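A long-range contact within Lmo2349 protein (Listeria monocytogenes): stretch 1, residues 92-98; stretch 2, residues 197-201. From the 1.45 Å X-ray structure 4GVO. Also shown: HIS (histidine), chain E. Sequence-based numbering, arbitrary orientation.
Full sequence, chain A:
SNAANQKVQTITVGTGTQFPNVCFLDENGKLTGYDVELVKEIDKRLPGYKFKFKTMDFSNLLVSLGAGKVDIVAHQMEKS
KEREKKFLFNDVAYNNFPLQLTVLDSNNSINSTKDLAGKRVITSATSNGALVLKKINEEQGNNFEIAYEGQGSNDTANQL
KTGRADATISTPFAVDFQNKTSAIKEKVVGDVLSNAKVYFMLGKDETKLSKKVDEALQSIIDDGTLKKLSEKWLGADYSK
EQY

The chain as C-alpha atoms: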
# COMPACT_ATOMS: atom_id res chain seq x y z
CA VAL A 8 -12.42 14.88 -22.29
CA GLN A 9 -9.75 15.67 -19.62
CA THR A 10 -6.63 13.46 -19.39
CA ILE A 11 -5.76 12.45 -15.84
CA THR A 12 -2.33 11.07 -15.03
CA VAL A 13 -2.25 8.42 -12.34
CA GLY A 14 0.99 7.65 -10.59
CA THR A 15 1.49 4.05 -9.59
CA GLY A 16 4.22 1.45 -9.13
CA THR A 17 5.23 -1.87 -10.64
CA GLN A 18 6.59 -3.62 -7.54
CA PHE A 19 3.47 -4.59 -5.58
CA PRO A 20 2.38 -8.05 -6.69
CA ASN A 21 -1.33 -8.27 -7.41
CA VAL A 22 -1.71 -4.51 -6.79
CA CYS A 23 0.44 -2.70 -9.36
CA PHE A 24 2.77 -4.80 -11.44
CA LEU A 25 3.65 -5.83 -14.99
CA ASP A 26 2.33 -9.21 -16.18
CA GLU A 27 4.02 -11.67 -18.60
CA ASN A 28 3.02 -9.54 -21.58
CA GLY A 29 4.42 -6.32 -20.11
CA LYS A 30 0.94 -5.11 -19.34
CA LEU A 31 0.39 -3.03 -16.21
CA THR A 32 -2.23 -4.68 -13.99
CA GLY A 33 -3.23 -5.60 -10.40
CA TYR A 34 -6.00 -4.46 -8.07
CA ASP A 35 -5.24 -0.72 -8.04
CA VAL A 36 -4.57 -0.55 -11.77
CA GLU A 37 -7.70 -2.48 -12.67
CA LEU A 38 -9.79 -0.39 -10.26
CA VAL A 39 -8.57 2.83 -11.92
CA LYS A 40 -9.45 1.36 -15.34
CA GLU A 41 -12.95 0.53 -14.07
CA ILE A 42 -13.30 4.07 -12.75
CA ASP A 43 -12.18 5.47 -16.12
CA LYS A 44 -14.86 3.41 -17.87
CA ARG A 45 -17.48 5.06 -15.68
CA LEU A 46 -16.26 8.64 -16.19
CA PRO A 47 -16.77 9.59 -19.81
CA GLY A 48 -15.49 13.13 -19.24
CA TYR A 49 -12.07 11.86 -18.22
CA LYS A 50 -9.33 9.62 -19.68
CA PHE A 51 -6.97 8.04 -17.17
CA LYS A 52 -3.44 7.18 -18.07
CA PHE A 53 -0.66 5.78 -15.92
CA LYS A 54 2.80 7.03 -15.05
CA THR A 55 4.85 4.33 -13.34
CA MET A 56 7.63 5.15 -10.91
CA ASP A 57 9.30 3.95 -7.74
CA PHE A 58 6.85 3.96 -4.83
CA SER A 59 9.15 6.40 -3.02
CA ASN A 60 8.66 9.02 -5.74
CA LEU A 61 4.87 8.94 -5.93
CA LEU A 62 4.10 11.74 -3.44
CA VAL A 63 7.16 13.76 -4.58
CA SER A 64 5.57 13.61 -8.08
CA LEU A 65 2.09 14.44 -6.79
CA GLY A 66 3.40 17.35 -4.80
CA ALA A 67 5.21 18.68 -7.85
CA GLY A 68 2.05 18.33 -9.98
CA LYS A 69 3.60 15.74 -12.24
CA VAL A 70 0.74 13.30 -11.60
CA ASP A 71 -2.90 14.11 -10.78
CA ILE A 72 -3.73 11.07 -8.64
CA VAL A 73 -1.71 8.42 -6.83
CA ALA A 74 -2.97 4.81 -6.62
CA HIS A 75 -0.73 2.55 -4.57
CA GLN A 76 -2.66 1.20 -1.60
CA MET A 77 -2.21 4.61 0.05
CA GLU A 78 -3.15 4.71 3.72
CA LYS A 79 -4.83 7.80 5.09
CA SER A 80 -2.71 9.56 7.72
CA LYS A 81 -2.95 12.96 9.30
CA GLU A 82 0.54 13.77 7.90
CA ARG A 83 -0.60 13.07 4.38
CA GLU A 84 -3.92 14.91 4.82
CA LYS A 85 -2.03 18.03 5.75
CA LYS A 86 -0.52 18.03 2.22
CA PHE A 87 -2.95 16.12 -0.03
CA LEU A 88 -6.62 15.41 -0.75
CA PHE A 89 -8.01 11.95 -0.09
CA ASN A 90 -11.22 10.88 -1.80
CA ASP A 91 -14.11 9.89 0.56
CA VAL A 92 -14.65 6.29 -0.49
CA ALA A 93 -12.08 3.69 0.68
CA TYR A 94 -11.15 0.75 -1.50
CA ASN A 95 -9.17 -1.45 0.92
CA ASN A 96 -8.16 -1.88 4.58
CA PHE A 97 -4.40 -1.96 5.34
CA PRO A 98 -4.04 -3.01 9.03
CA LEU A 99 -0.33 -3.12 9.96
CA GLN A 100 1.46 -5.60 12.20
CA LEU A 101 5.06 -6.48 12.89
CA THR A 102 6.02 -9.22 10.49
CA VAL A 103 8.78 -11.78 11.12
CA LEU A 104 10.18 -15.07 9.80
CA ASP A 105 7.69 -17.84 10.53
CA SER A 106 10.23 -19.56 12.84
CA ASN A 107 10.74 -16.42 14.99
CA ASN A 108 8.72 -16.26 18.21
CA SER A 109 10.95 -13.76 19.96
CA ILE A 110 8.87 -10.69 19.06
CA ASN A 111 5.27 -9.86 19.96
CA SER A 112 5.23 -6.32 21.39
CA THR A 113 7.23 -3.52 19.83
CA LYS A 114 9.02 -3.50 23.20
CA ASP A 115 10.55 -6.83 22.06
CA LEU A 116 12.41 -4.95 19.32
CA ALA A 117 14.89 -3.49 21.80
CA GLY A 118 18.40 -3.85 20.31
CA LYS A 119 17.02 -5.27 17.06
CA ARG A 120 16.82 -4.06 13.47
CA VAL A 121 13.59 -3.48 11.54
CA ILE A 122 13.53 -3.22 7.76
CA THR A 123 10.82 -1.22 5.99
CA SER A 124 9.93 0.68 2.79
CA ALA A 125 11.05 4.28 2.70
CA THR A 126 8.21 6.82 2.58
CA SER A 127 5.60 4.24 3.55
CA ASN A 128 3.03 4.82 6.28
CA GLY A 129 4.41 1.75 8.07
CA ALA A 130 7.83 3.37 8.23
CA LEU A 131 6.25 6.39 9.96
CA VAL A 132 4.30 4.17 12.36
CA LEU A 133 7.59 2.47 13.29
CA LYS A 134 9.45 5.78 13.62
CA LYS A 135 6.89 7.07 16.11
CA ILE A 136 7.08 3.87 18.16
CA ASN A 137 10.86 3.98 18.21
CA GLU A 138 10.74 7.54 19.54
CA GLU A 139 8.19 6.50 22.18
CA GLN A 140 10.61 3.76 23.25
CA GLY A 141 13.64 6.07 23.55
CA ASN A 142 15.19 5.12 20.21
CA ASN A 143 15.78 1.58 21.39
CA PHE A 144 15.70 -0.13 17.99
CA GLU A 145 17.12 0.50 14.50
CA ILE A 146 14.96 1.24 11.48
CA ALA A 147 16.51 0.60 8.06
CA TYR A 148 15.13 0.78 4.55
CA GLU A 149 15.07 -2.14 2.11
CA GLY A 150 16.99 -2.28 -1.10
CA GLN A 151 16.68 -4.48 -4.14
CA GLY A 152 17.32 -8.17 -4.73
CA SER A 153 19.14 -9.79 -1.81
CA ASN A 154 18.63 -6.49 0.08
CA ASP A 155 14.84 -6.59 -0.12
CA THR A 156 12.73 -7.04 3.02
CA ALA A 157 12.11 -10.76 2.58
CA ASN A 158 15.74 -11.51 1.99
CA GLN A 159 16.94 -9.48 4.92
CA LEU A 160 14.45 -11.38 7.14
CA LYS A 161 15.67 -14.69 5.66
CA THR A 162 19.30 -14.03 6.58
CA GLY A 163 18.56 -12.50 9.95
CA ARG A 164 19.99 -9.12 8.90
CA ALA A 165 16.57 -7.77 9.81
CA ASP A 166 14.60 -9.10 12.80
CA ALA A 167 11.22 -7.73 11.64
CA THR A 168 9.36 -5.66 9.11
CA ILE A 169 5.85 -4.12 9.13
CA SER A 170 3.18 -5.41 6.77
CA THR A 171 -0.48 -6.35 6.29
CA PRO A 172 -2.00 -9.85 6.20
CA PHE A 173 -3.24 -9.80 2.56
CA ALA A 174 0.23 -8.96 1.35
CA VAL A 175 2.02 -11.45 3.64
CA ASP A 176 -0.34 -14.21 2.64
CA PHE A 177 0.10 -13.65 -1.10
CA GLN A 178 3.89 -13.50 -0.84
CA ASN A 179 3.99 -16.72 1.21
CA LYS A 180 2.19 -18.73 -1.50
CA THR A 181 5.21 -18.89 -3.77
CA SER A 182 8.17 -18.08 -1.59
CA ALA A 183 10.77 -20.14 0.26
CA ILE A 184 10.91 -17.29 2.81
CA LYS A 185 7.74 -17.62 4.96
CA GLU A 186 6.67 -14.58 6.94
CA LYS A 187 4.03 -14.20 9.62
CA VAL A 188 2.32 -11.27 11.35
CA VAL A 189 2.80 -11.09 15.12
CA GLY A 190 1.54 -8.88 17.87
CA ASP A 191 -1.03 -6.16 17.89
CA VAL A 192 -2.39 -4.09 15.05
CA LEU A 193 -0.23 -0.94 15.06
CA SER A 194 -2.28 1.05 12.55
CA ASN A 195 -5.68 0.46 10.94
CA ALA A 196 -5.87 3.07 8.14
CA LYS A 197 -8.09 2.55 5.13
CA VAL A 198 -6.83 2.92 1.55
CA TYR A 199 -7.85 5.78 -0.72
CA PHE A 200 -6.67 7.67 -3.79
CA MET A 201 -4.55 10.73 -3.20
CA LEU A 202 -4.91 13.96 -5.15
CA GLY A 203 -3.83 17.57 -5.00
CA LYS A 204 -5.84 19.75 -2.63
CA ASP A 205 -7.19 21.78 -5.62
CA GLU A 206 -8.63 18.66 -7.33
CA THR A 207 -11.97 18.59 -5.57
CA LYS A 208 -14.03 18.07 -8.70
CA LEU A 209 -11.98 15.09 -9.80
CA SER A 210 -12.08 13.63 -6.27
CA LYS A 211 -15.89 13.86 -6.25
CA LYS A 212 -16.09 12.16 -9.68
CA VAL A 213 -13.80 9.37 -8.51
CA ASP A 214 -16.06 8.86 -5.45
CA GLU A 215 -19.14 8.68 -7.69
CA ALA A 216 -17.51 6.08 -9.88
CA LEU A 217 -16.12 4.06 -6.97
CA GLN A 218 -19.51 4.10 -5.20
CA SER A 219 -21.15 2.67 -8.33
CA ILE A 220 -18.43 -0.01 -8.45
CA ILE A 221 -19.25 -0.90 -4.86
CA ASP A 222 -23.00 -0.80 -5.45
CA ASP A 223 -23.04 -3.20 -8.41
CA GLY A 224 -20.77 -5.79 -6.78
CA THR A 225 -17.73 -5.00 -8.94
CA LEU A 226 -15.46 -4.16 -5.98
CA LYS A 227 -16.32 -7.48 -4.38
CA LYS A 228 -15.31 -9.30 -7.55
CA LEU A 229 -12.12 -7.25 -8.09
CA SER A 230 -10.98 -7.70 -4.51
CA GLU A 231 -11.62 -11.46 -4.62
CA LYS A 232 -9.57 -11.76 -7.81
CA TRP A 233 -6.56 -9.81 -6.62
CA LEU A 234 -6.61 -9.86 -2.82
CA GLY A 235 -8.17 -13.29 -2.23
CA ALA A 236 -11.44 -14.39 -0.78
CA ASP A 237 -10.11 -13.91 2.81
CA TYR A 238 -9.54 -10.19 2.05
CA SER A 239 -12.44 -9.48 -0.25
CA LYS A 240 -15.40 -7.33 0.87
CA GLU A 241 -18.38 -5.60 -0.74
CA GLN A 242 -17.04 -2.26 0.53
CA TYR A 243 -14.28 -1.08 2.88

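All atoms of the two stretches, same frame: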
# COMPACT_ATOMS: atom_id res chain seq x y z
N VAL A 92 -14.26 7.69 -0.47
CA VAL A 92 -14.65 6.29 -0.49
C VAL A 92 -13.40 5.39 -0.47
O VAL A 92 -12.61 5.40 -1.41
CB VAL A 92 -15.54 6.00 -1.70
CG1 VAL A 92 -15.94 4.52 -1.72
CG2 VAL A 92 -16.78 6.92 -1.70
N ALA A 93 -13.24 4.58 0.56
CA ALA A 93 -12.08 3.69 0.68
C ALA A 93 -12.24 2.51 -0.27
O ALA A 93 -13.38 2.08 -0.62
CB ALA A 93 -12.00 3.16 2.12
N TYR A 94 -11.11 1.95 -0.70
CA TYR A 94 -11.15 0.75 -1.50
C TYR A 94 -10.31 -0.43 -0.98
O TYR A 94 -10.20 -1.46 -1.65
CB TYR A 94 -10.87 1.06 -2.96
CG TYR A 94 -9.46 1.50 -3.33
CD1 TYR A 94 -9.10 2.85 -3.33
CD2 TYR A 94 -8.48 0.57 -3.68
CE1 TYR A 94 -7.84 3.26 -3.71
CE2 TYR A 94 -7.23 0.97 -4.10
CZ TYR A 94 -6.91 2.32 -4.13
OH TYR A 94 -5.68 2.78 -4.53
N ASN A 95 -9.79 -0.31 0.23
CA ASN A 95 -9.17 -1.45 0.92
C ASN A 95 -9.00 -1.06 2.40
O ASN A 95 -9.12 0.13 2.74
CB ASN A 95 -7.81 -1.87 0.32
CG ASN A 95 -7.47 -3.30 0.63
OD1 ASN A 95 -8.31 -4.04 1.18
ND2 ASN A 95 -6.26 -3.70 0.31
N ASN A 96 -8.68 -2.05 3.22
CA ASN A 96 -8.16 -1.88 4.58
C ASN A 96 -6.67 -2.30 4.57
O ASN A 96 -6.33 -3.26 3.91
CB ASN A 96 -8.81 -2.91 5.55
CG ASN A 96 -10.26 -2.73 5.70
OD1 ASN A 96 -11.03 -3.66 5.44
ND2 ASN A 96 -10.66 -1.56 6.07
N PHE A 97 -5.81 -1.63 5.34
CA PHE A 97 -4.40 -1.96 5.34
C PHE A 97 -3.91 -2.00 6.82
O PHE A 97 -3.02 -1.24 7.22
CB PHE A 97 -3.63 -0.95 4.49
CG PHE A 97 -2.39 -1.47 3.83
CD1 PHE A 97 -1.21 -1.66 4.53
CD2 PHE A 97 -2.41 -1.78 2.47
CE1 PHE A 97 -0.06 -2.14 3.88
CE2 PHE A 97 -1.30 -2.28 1.85
CZ PHE A 97 -0.12 -2.44 2.56
N PRO A 98 -4.44 -2.95 7.61
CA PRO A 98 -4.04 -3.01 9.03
C PRO A 98 -2.60 -3.51 9.12
O PRO A 98 -2.23 -4.52 8.50
CB PRO A 98 -5.01 -4.02 9.64
CG PRO A 98 -5.46 -4.84 8.50
CD PRO A 98 -5.52 -3.90 7.33
N LYS A 197 -7.54 3.02 6.40
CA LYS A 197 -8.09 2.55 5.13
C LYS A 197 -7.30 3.16 3.97
O LYS A 197 -6.52 4.08 4.15
CB LYS A 197 -9.57 2.89 5.05
CG LYS A 197 -10.44 2.23 6.12
CD LYS A 197 -11.93 2.53 6.00
CE LYS A 197 -12.69 1.81 7.13
NZ LYS A 197 -14.12 1.99 6.97
N VAL A 198 -7.55 2.62 2.78
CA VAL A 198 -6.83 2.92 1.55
C VAL A 198 -7.74 3.77 0.65
O VAL A 198 -8.93 3.44 0.45
CB VAL A 198 -6.44 1.62 0.84
CG1 VAL A 198 -6.10 1.85 -0.65
CG2 VAL A 198 -5.27 0.93 1.58
N TYR A 199 -7.18 4.85 0.12
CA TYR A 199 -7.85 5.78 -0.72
C TYR A 199 -6.91 6.24 -1.84
O TYR A 199 -5.71 6.06 -1.76
CB TYR A 199 -8.26 7.02 0.07
CG TYR A 199 -9.09 6.80 1.31
CD1 TYR A 199 -8.48 6.47 2.53
CD2 TYR A 199 -10.46 6.95 1.30
CE1 TYR A 199 -9.20 6.30 3.68
CE2 TYR A 199 -11.19 6.75 2.43
CZ TYR A 199 -10.55 6.43 3.63
OH TYR A 199 -11.28 6.27 4.77
N PHE A 200 -7.48 6.90 -2.84
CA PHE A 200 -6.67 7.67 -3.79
C PHE A 200 -6.21 8.99 -3.17
O PHE A 200 -6.88 9.54 -2.30
CB PHE A 200 -7.45 7.94 -5.07
CG PHE A 200 -7.91 6.69 -5.76
CD1 PHE A 200 -7.00 5.91 -6.41
CD2 PHE A 200 -9.26 6.28 -5.74
CE1 PHE A 200 -7.37 4.75 -7.04
CE2 PHE A 200 -9.63 5.08 -6.34
CZ PHE A 200 -8.69 4.33 -7.02
N MET A 201 -5.06 9.47 -3.64
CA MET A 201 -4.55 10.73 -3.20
C MET A 201 -4.46 11.67 -4.36
O MET A 201 -4.04 11.28 -5.45
CB MET A 201 -3.16 10.58 -2.55
CG MET A 201 -3.23 9.74 -1.28
SD MET A 201 -1.64 9.56 -0.43
CE MET A 201 -1.25 11.26 -0.05
N HIS E . 0.12 1.21 2.18
CA HIS E . 1.41 1.93 1.98
C HIS E . 1.35 3.36 2.38
O HIS E . 0.24 3.87 2.60
CB HIS E . 1.86 1.82 0.53
CG HIS E . 2.64 0.57 0.26
ND1 HIS E . 2.08 -0.64 0.40
CD2 HIS E . 3.99 0.35 -0.08
CE1 HIS E . 3.02 -1.58 0.15
NE2 HIS E . 4.17 -0.96 -0.17
OXT HIS E . 2.41 4.02 2.50
O HOH W 1 -3.99 4.48 -3.28

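Segments remote in sequence often meet through very few backbone hydrogen bonds, the rest of the work falling to side chains whose rotamers bring them over one another. Residues 92-98 and 197-201 of Lmo2349, at least 101 positions apart where they touch, illustrate this. Two hydrogen bonds, both made by the main chain of Val-198, tie the backbones: Tyr-94 N donates to Val-198 O (2.9 Å), and Val-198 N donates to Asn-95 O (2.9 Å). Only a short, weakly bonded antiparallel pairing results, and side chains extend the contact beyond it. The contact buries 515 Å², summed over both sides; Ala-93, Tyr-94, Val-198, Tyr-199 and Phe-200 are all buried.

Val-198 is the centre, with the largest covered area of any residue here. Its t rotamer sets CG1 over one face of the Tyr-94 ring, 3.7 Å from the ring centroid, while CG2 lies 3.8 Å from Phe-97 CB. A branched, apolar side chain suits this position because its two methyls meet different neighbours.

The CA-to-CB bond of Tyr-94 runs sideways, but chi1 of 69° (p) and chi2 of -90° bring the end of the side chain nearer the second stretch. There it also forms an offset stack with Phe-200, centroids 4.5 Å apart and planes inclined by 27°; Phe-200, in the m rotamer, likewise starts sideways and ends nearer. The tyrosine hydroxyl remains satisfied: a water donates to Tyr-94 OH (2.7 Å) and to Tyr-199 O (2.8 Å), bridging the stretches.

Tyr-199 starts away from its partner, yet its m rotamer returns the ring to receive Ala-93, whose CB sits over one face, 4.1 Å from the centroid. The methyl packs against the ring; separately, Ala-93 CA makes a CA-H...O contact with Val-198 O (3.2 Å).

Exposed, extended Lys-197 contributes its aliphatic base, CB lying 3.8 Å from Ala-93 CB, while its charged end leads away. Phe-97 starts toward the second stretch, but its t rotamer leads its end away, and the bound histidine N lies over one ring face.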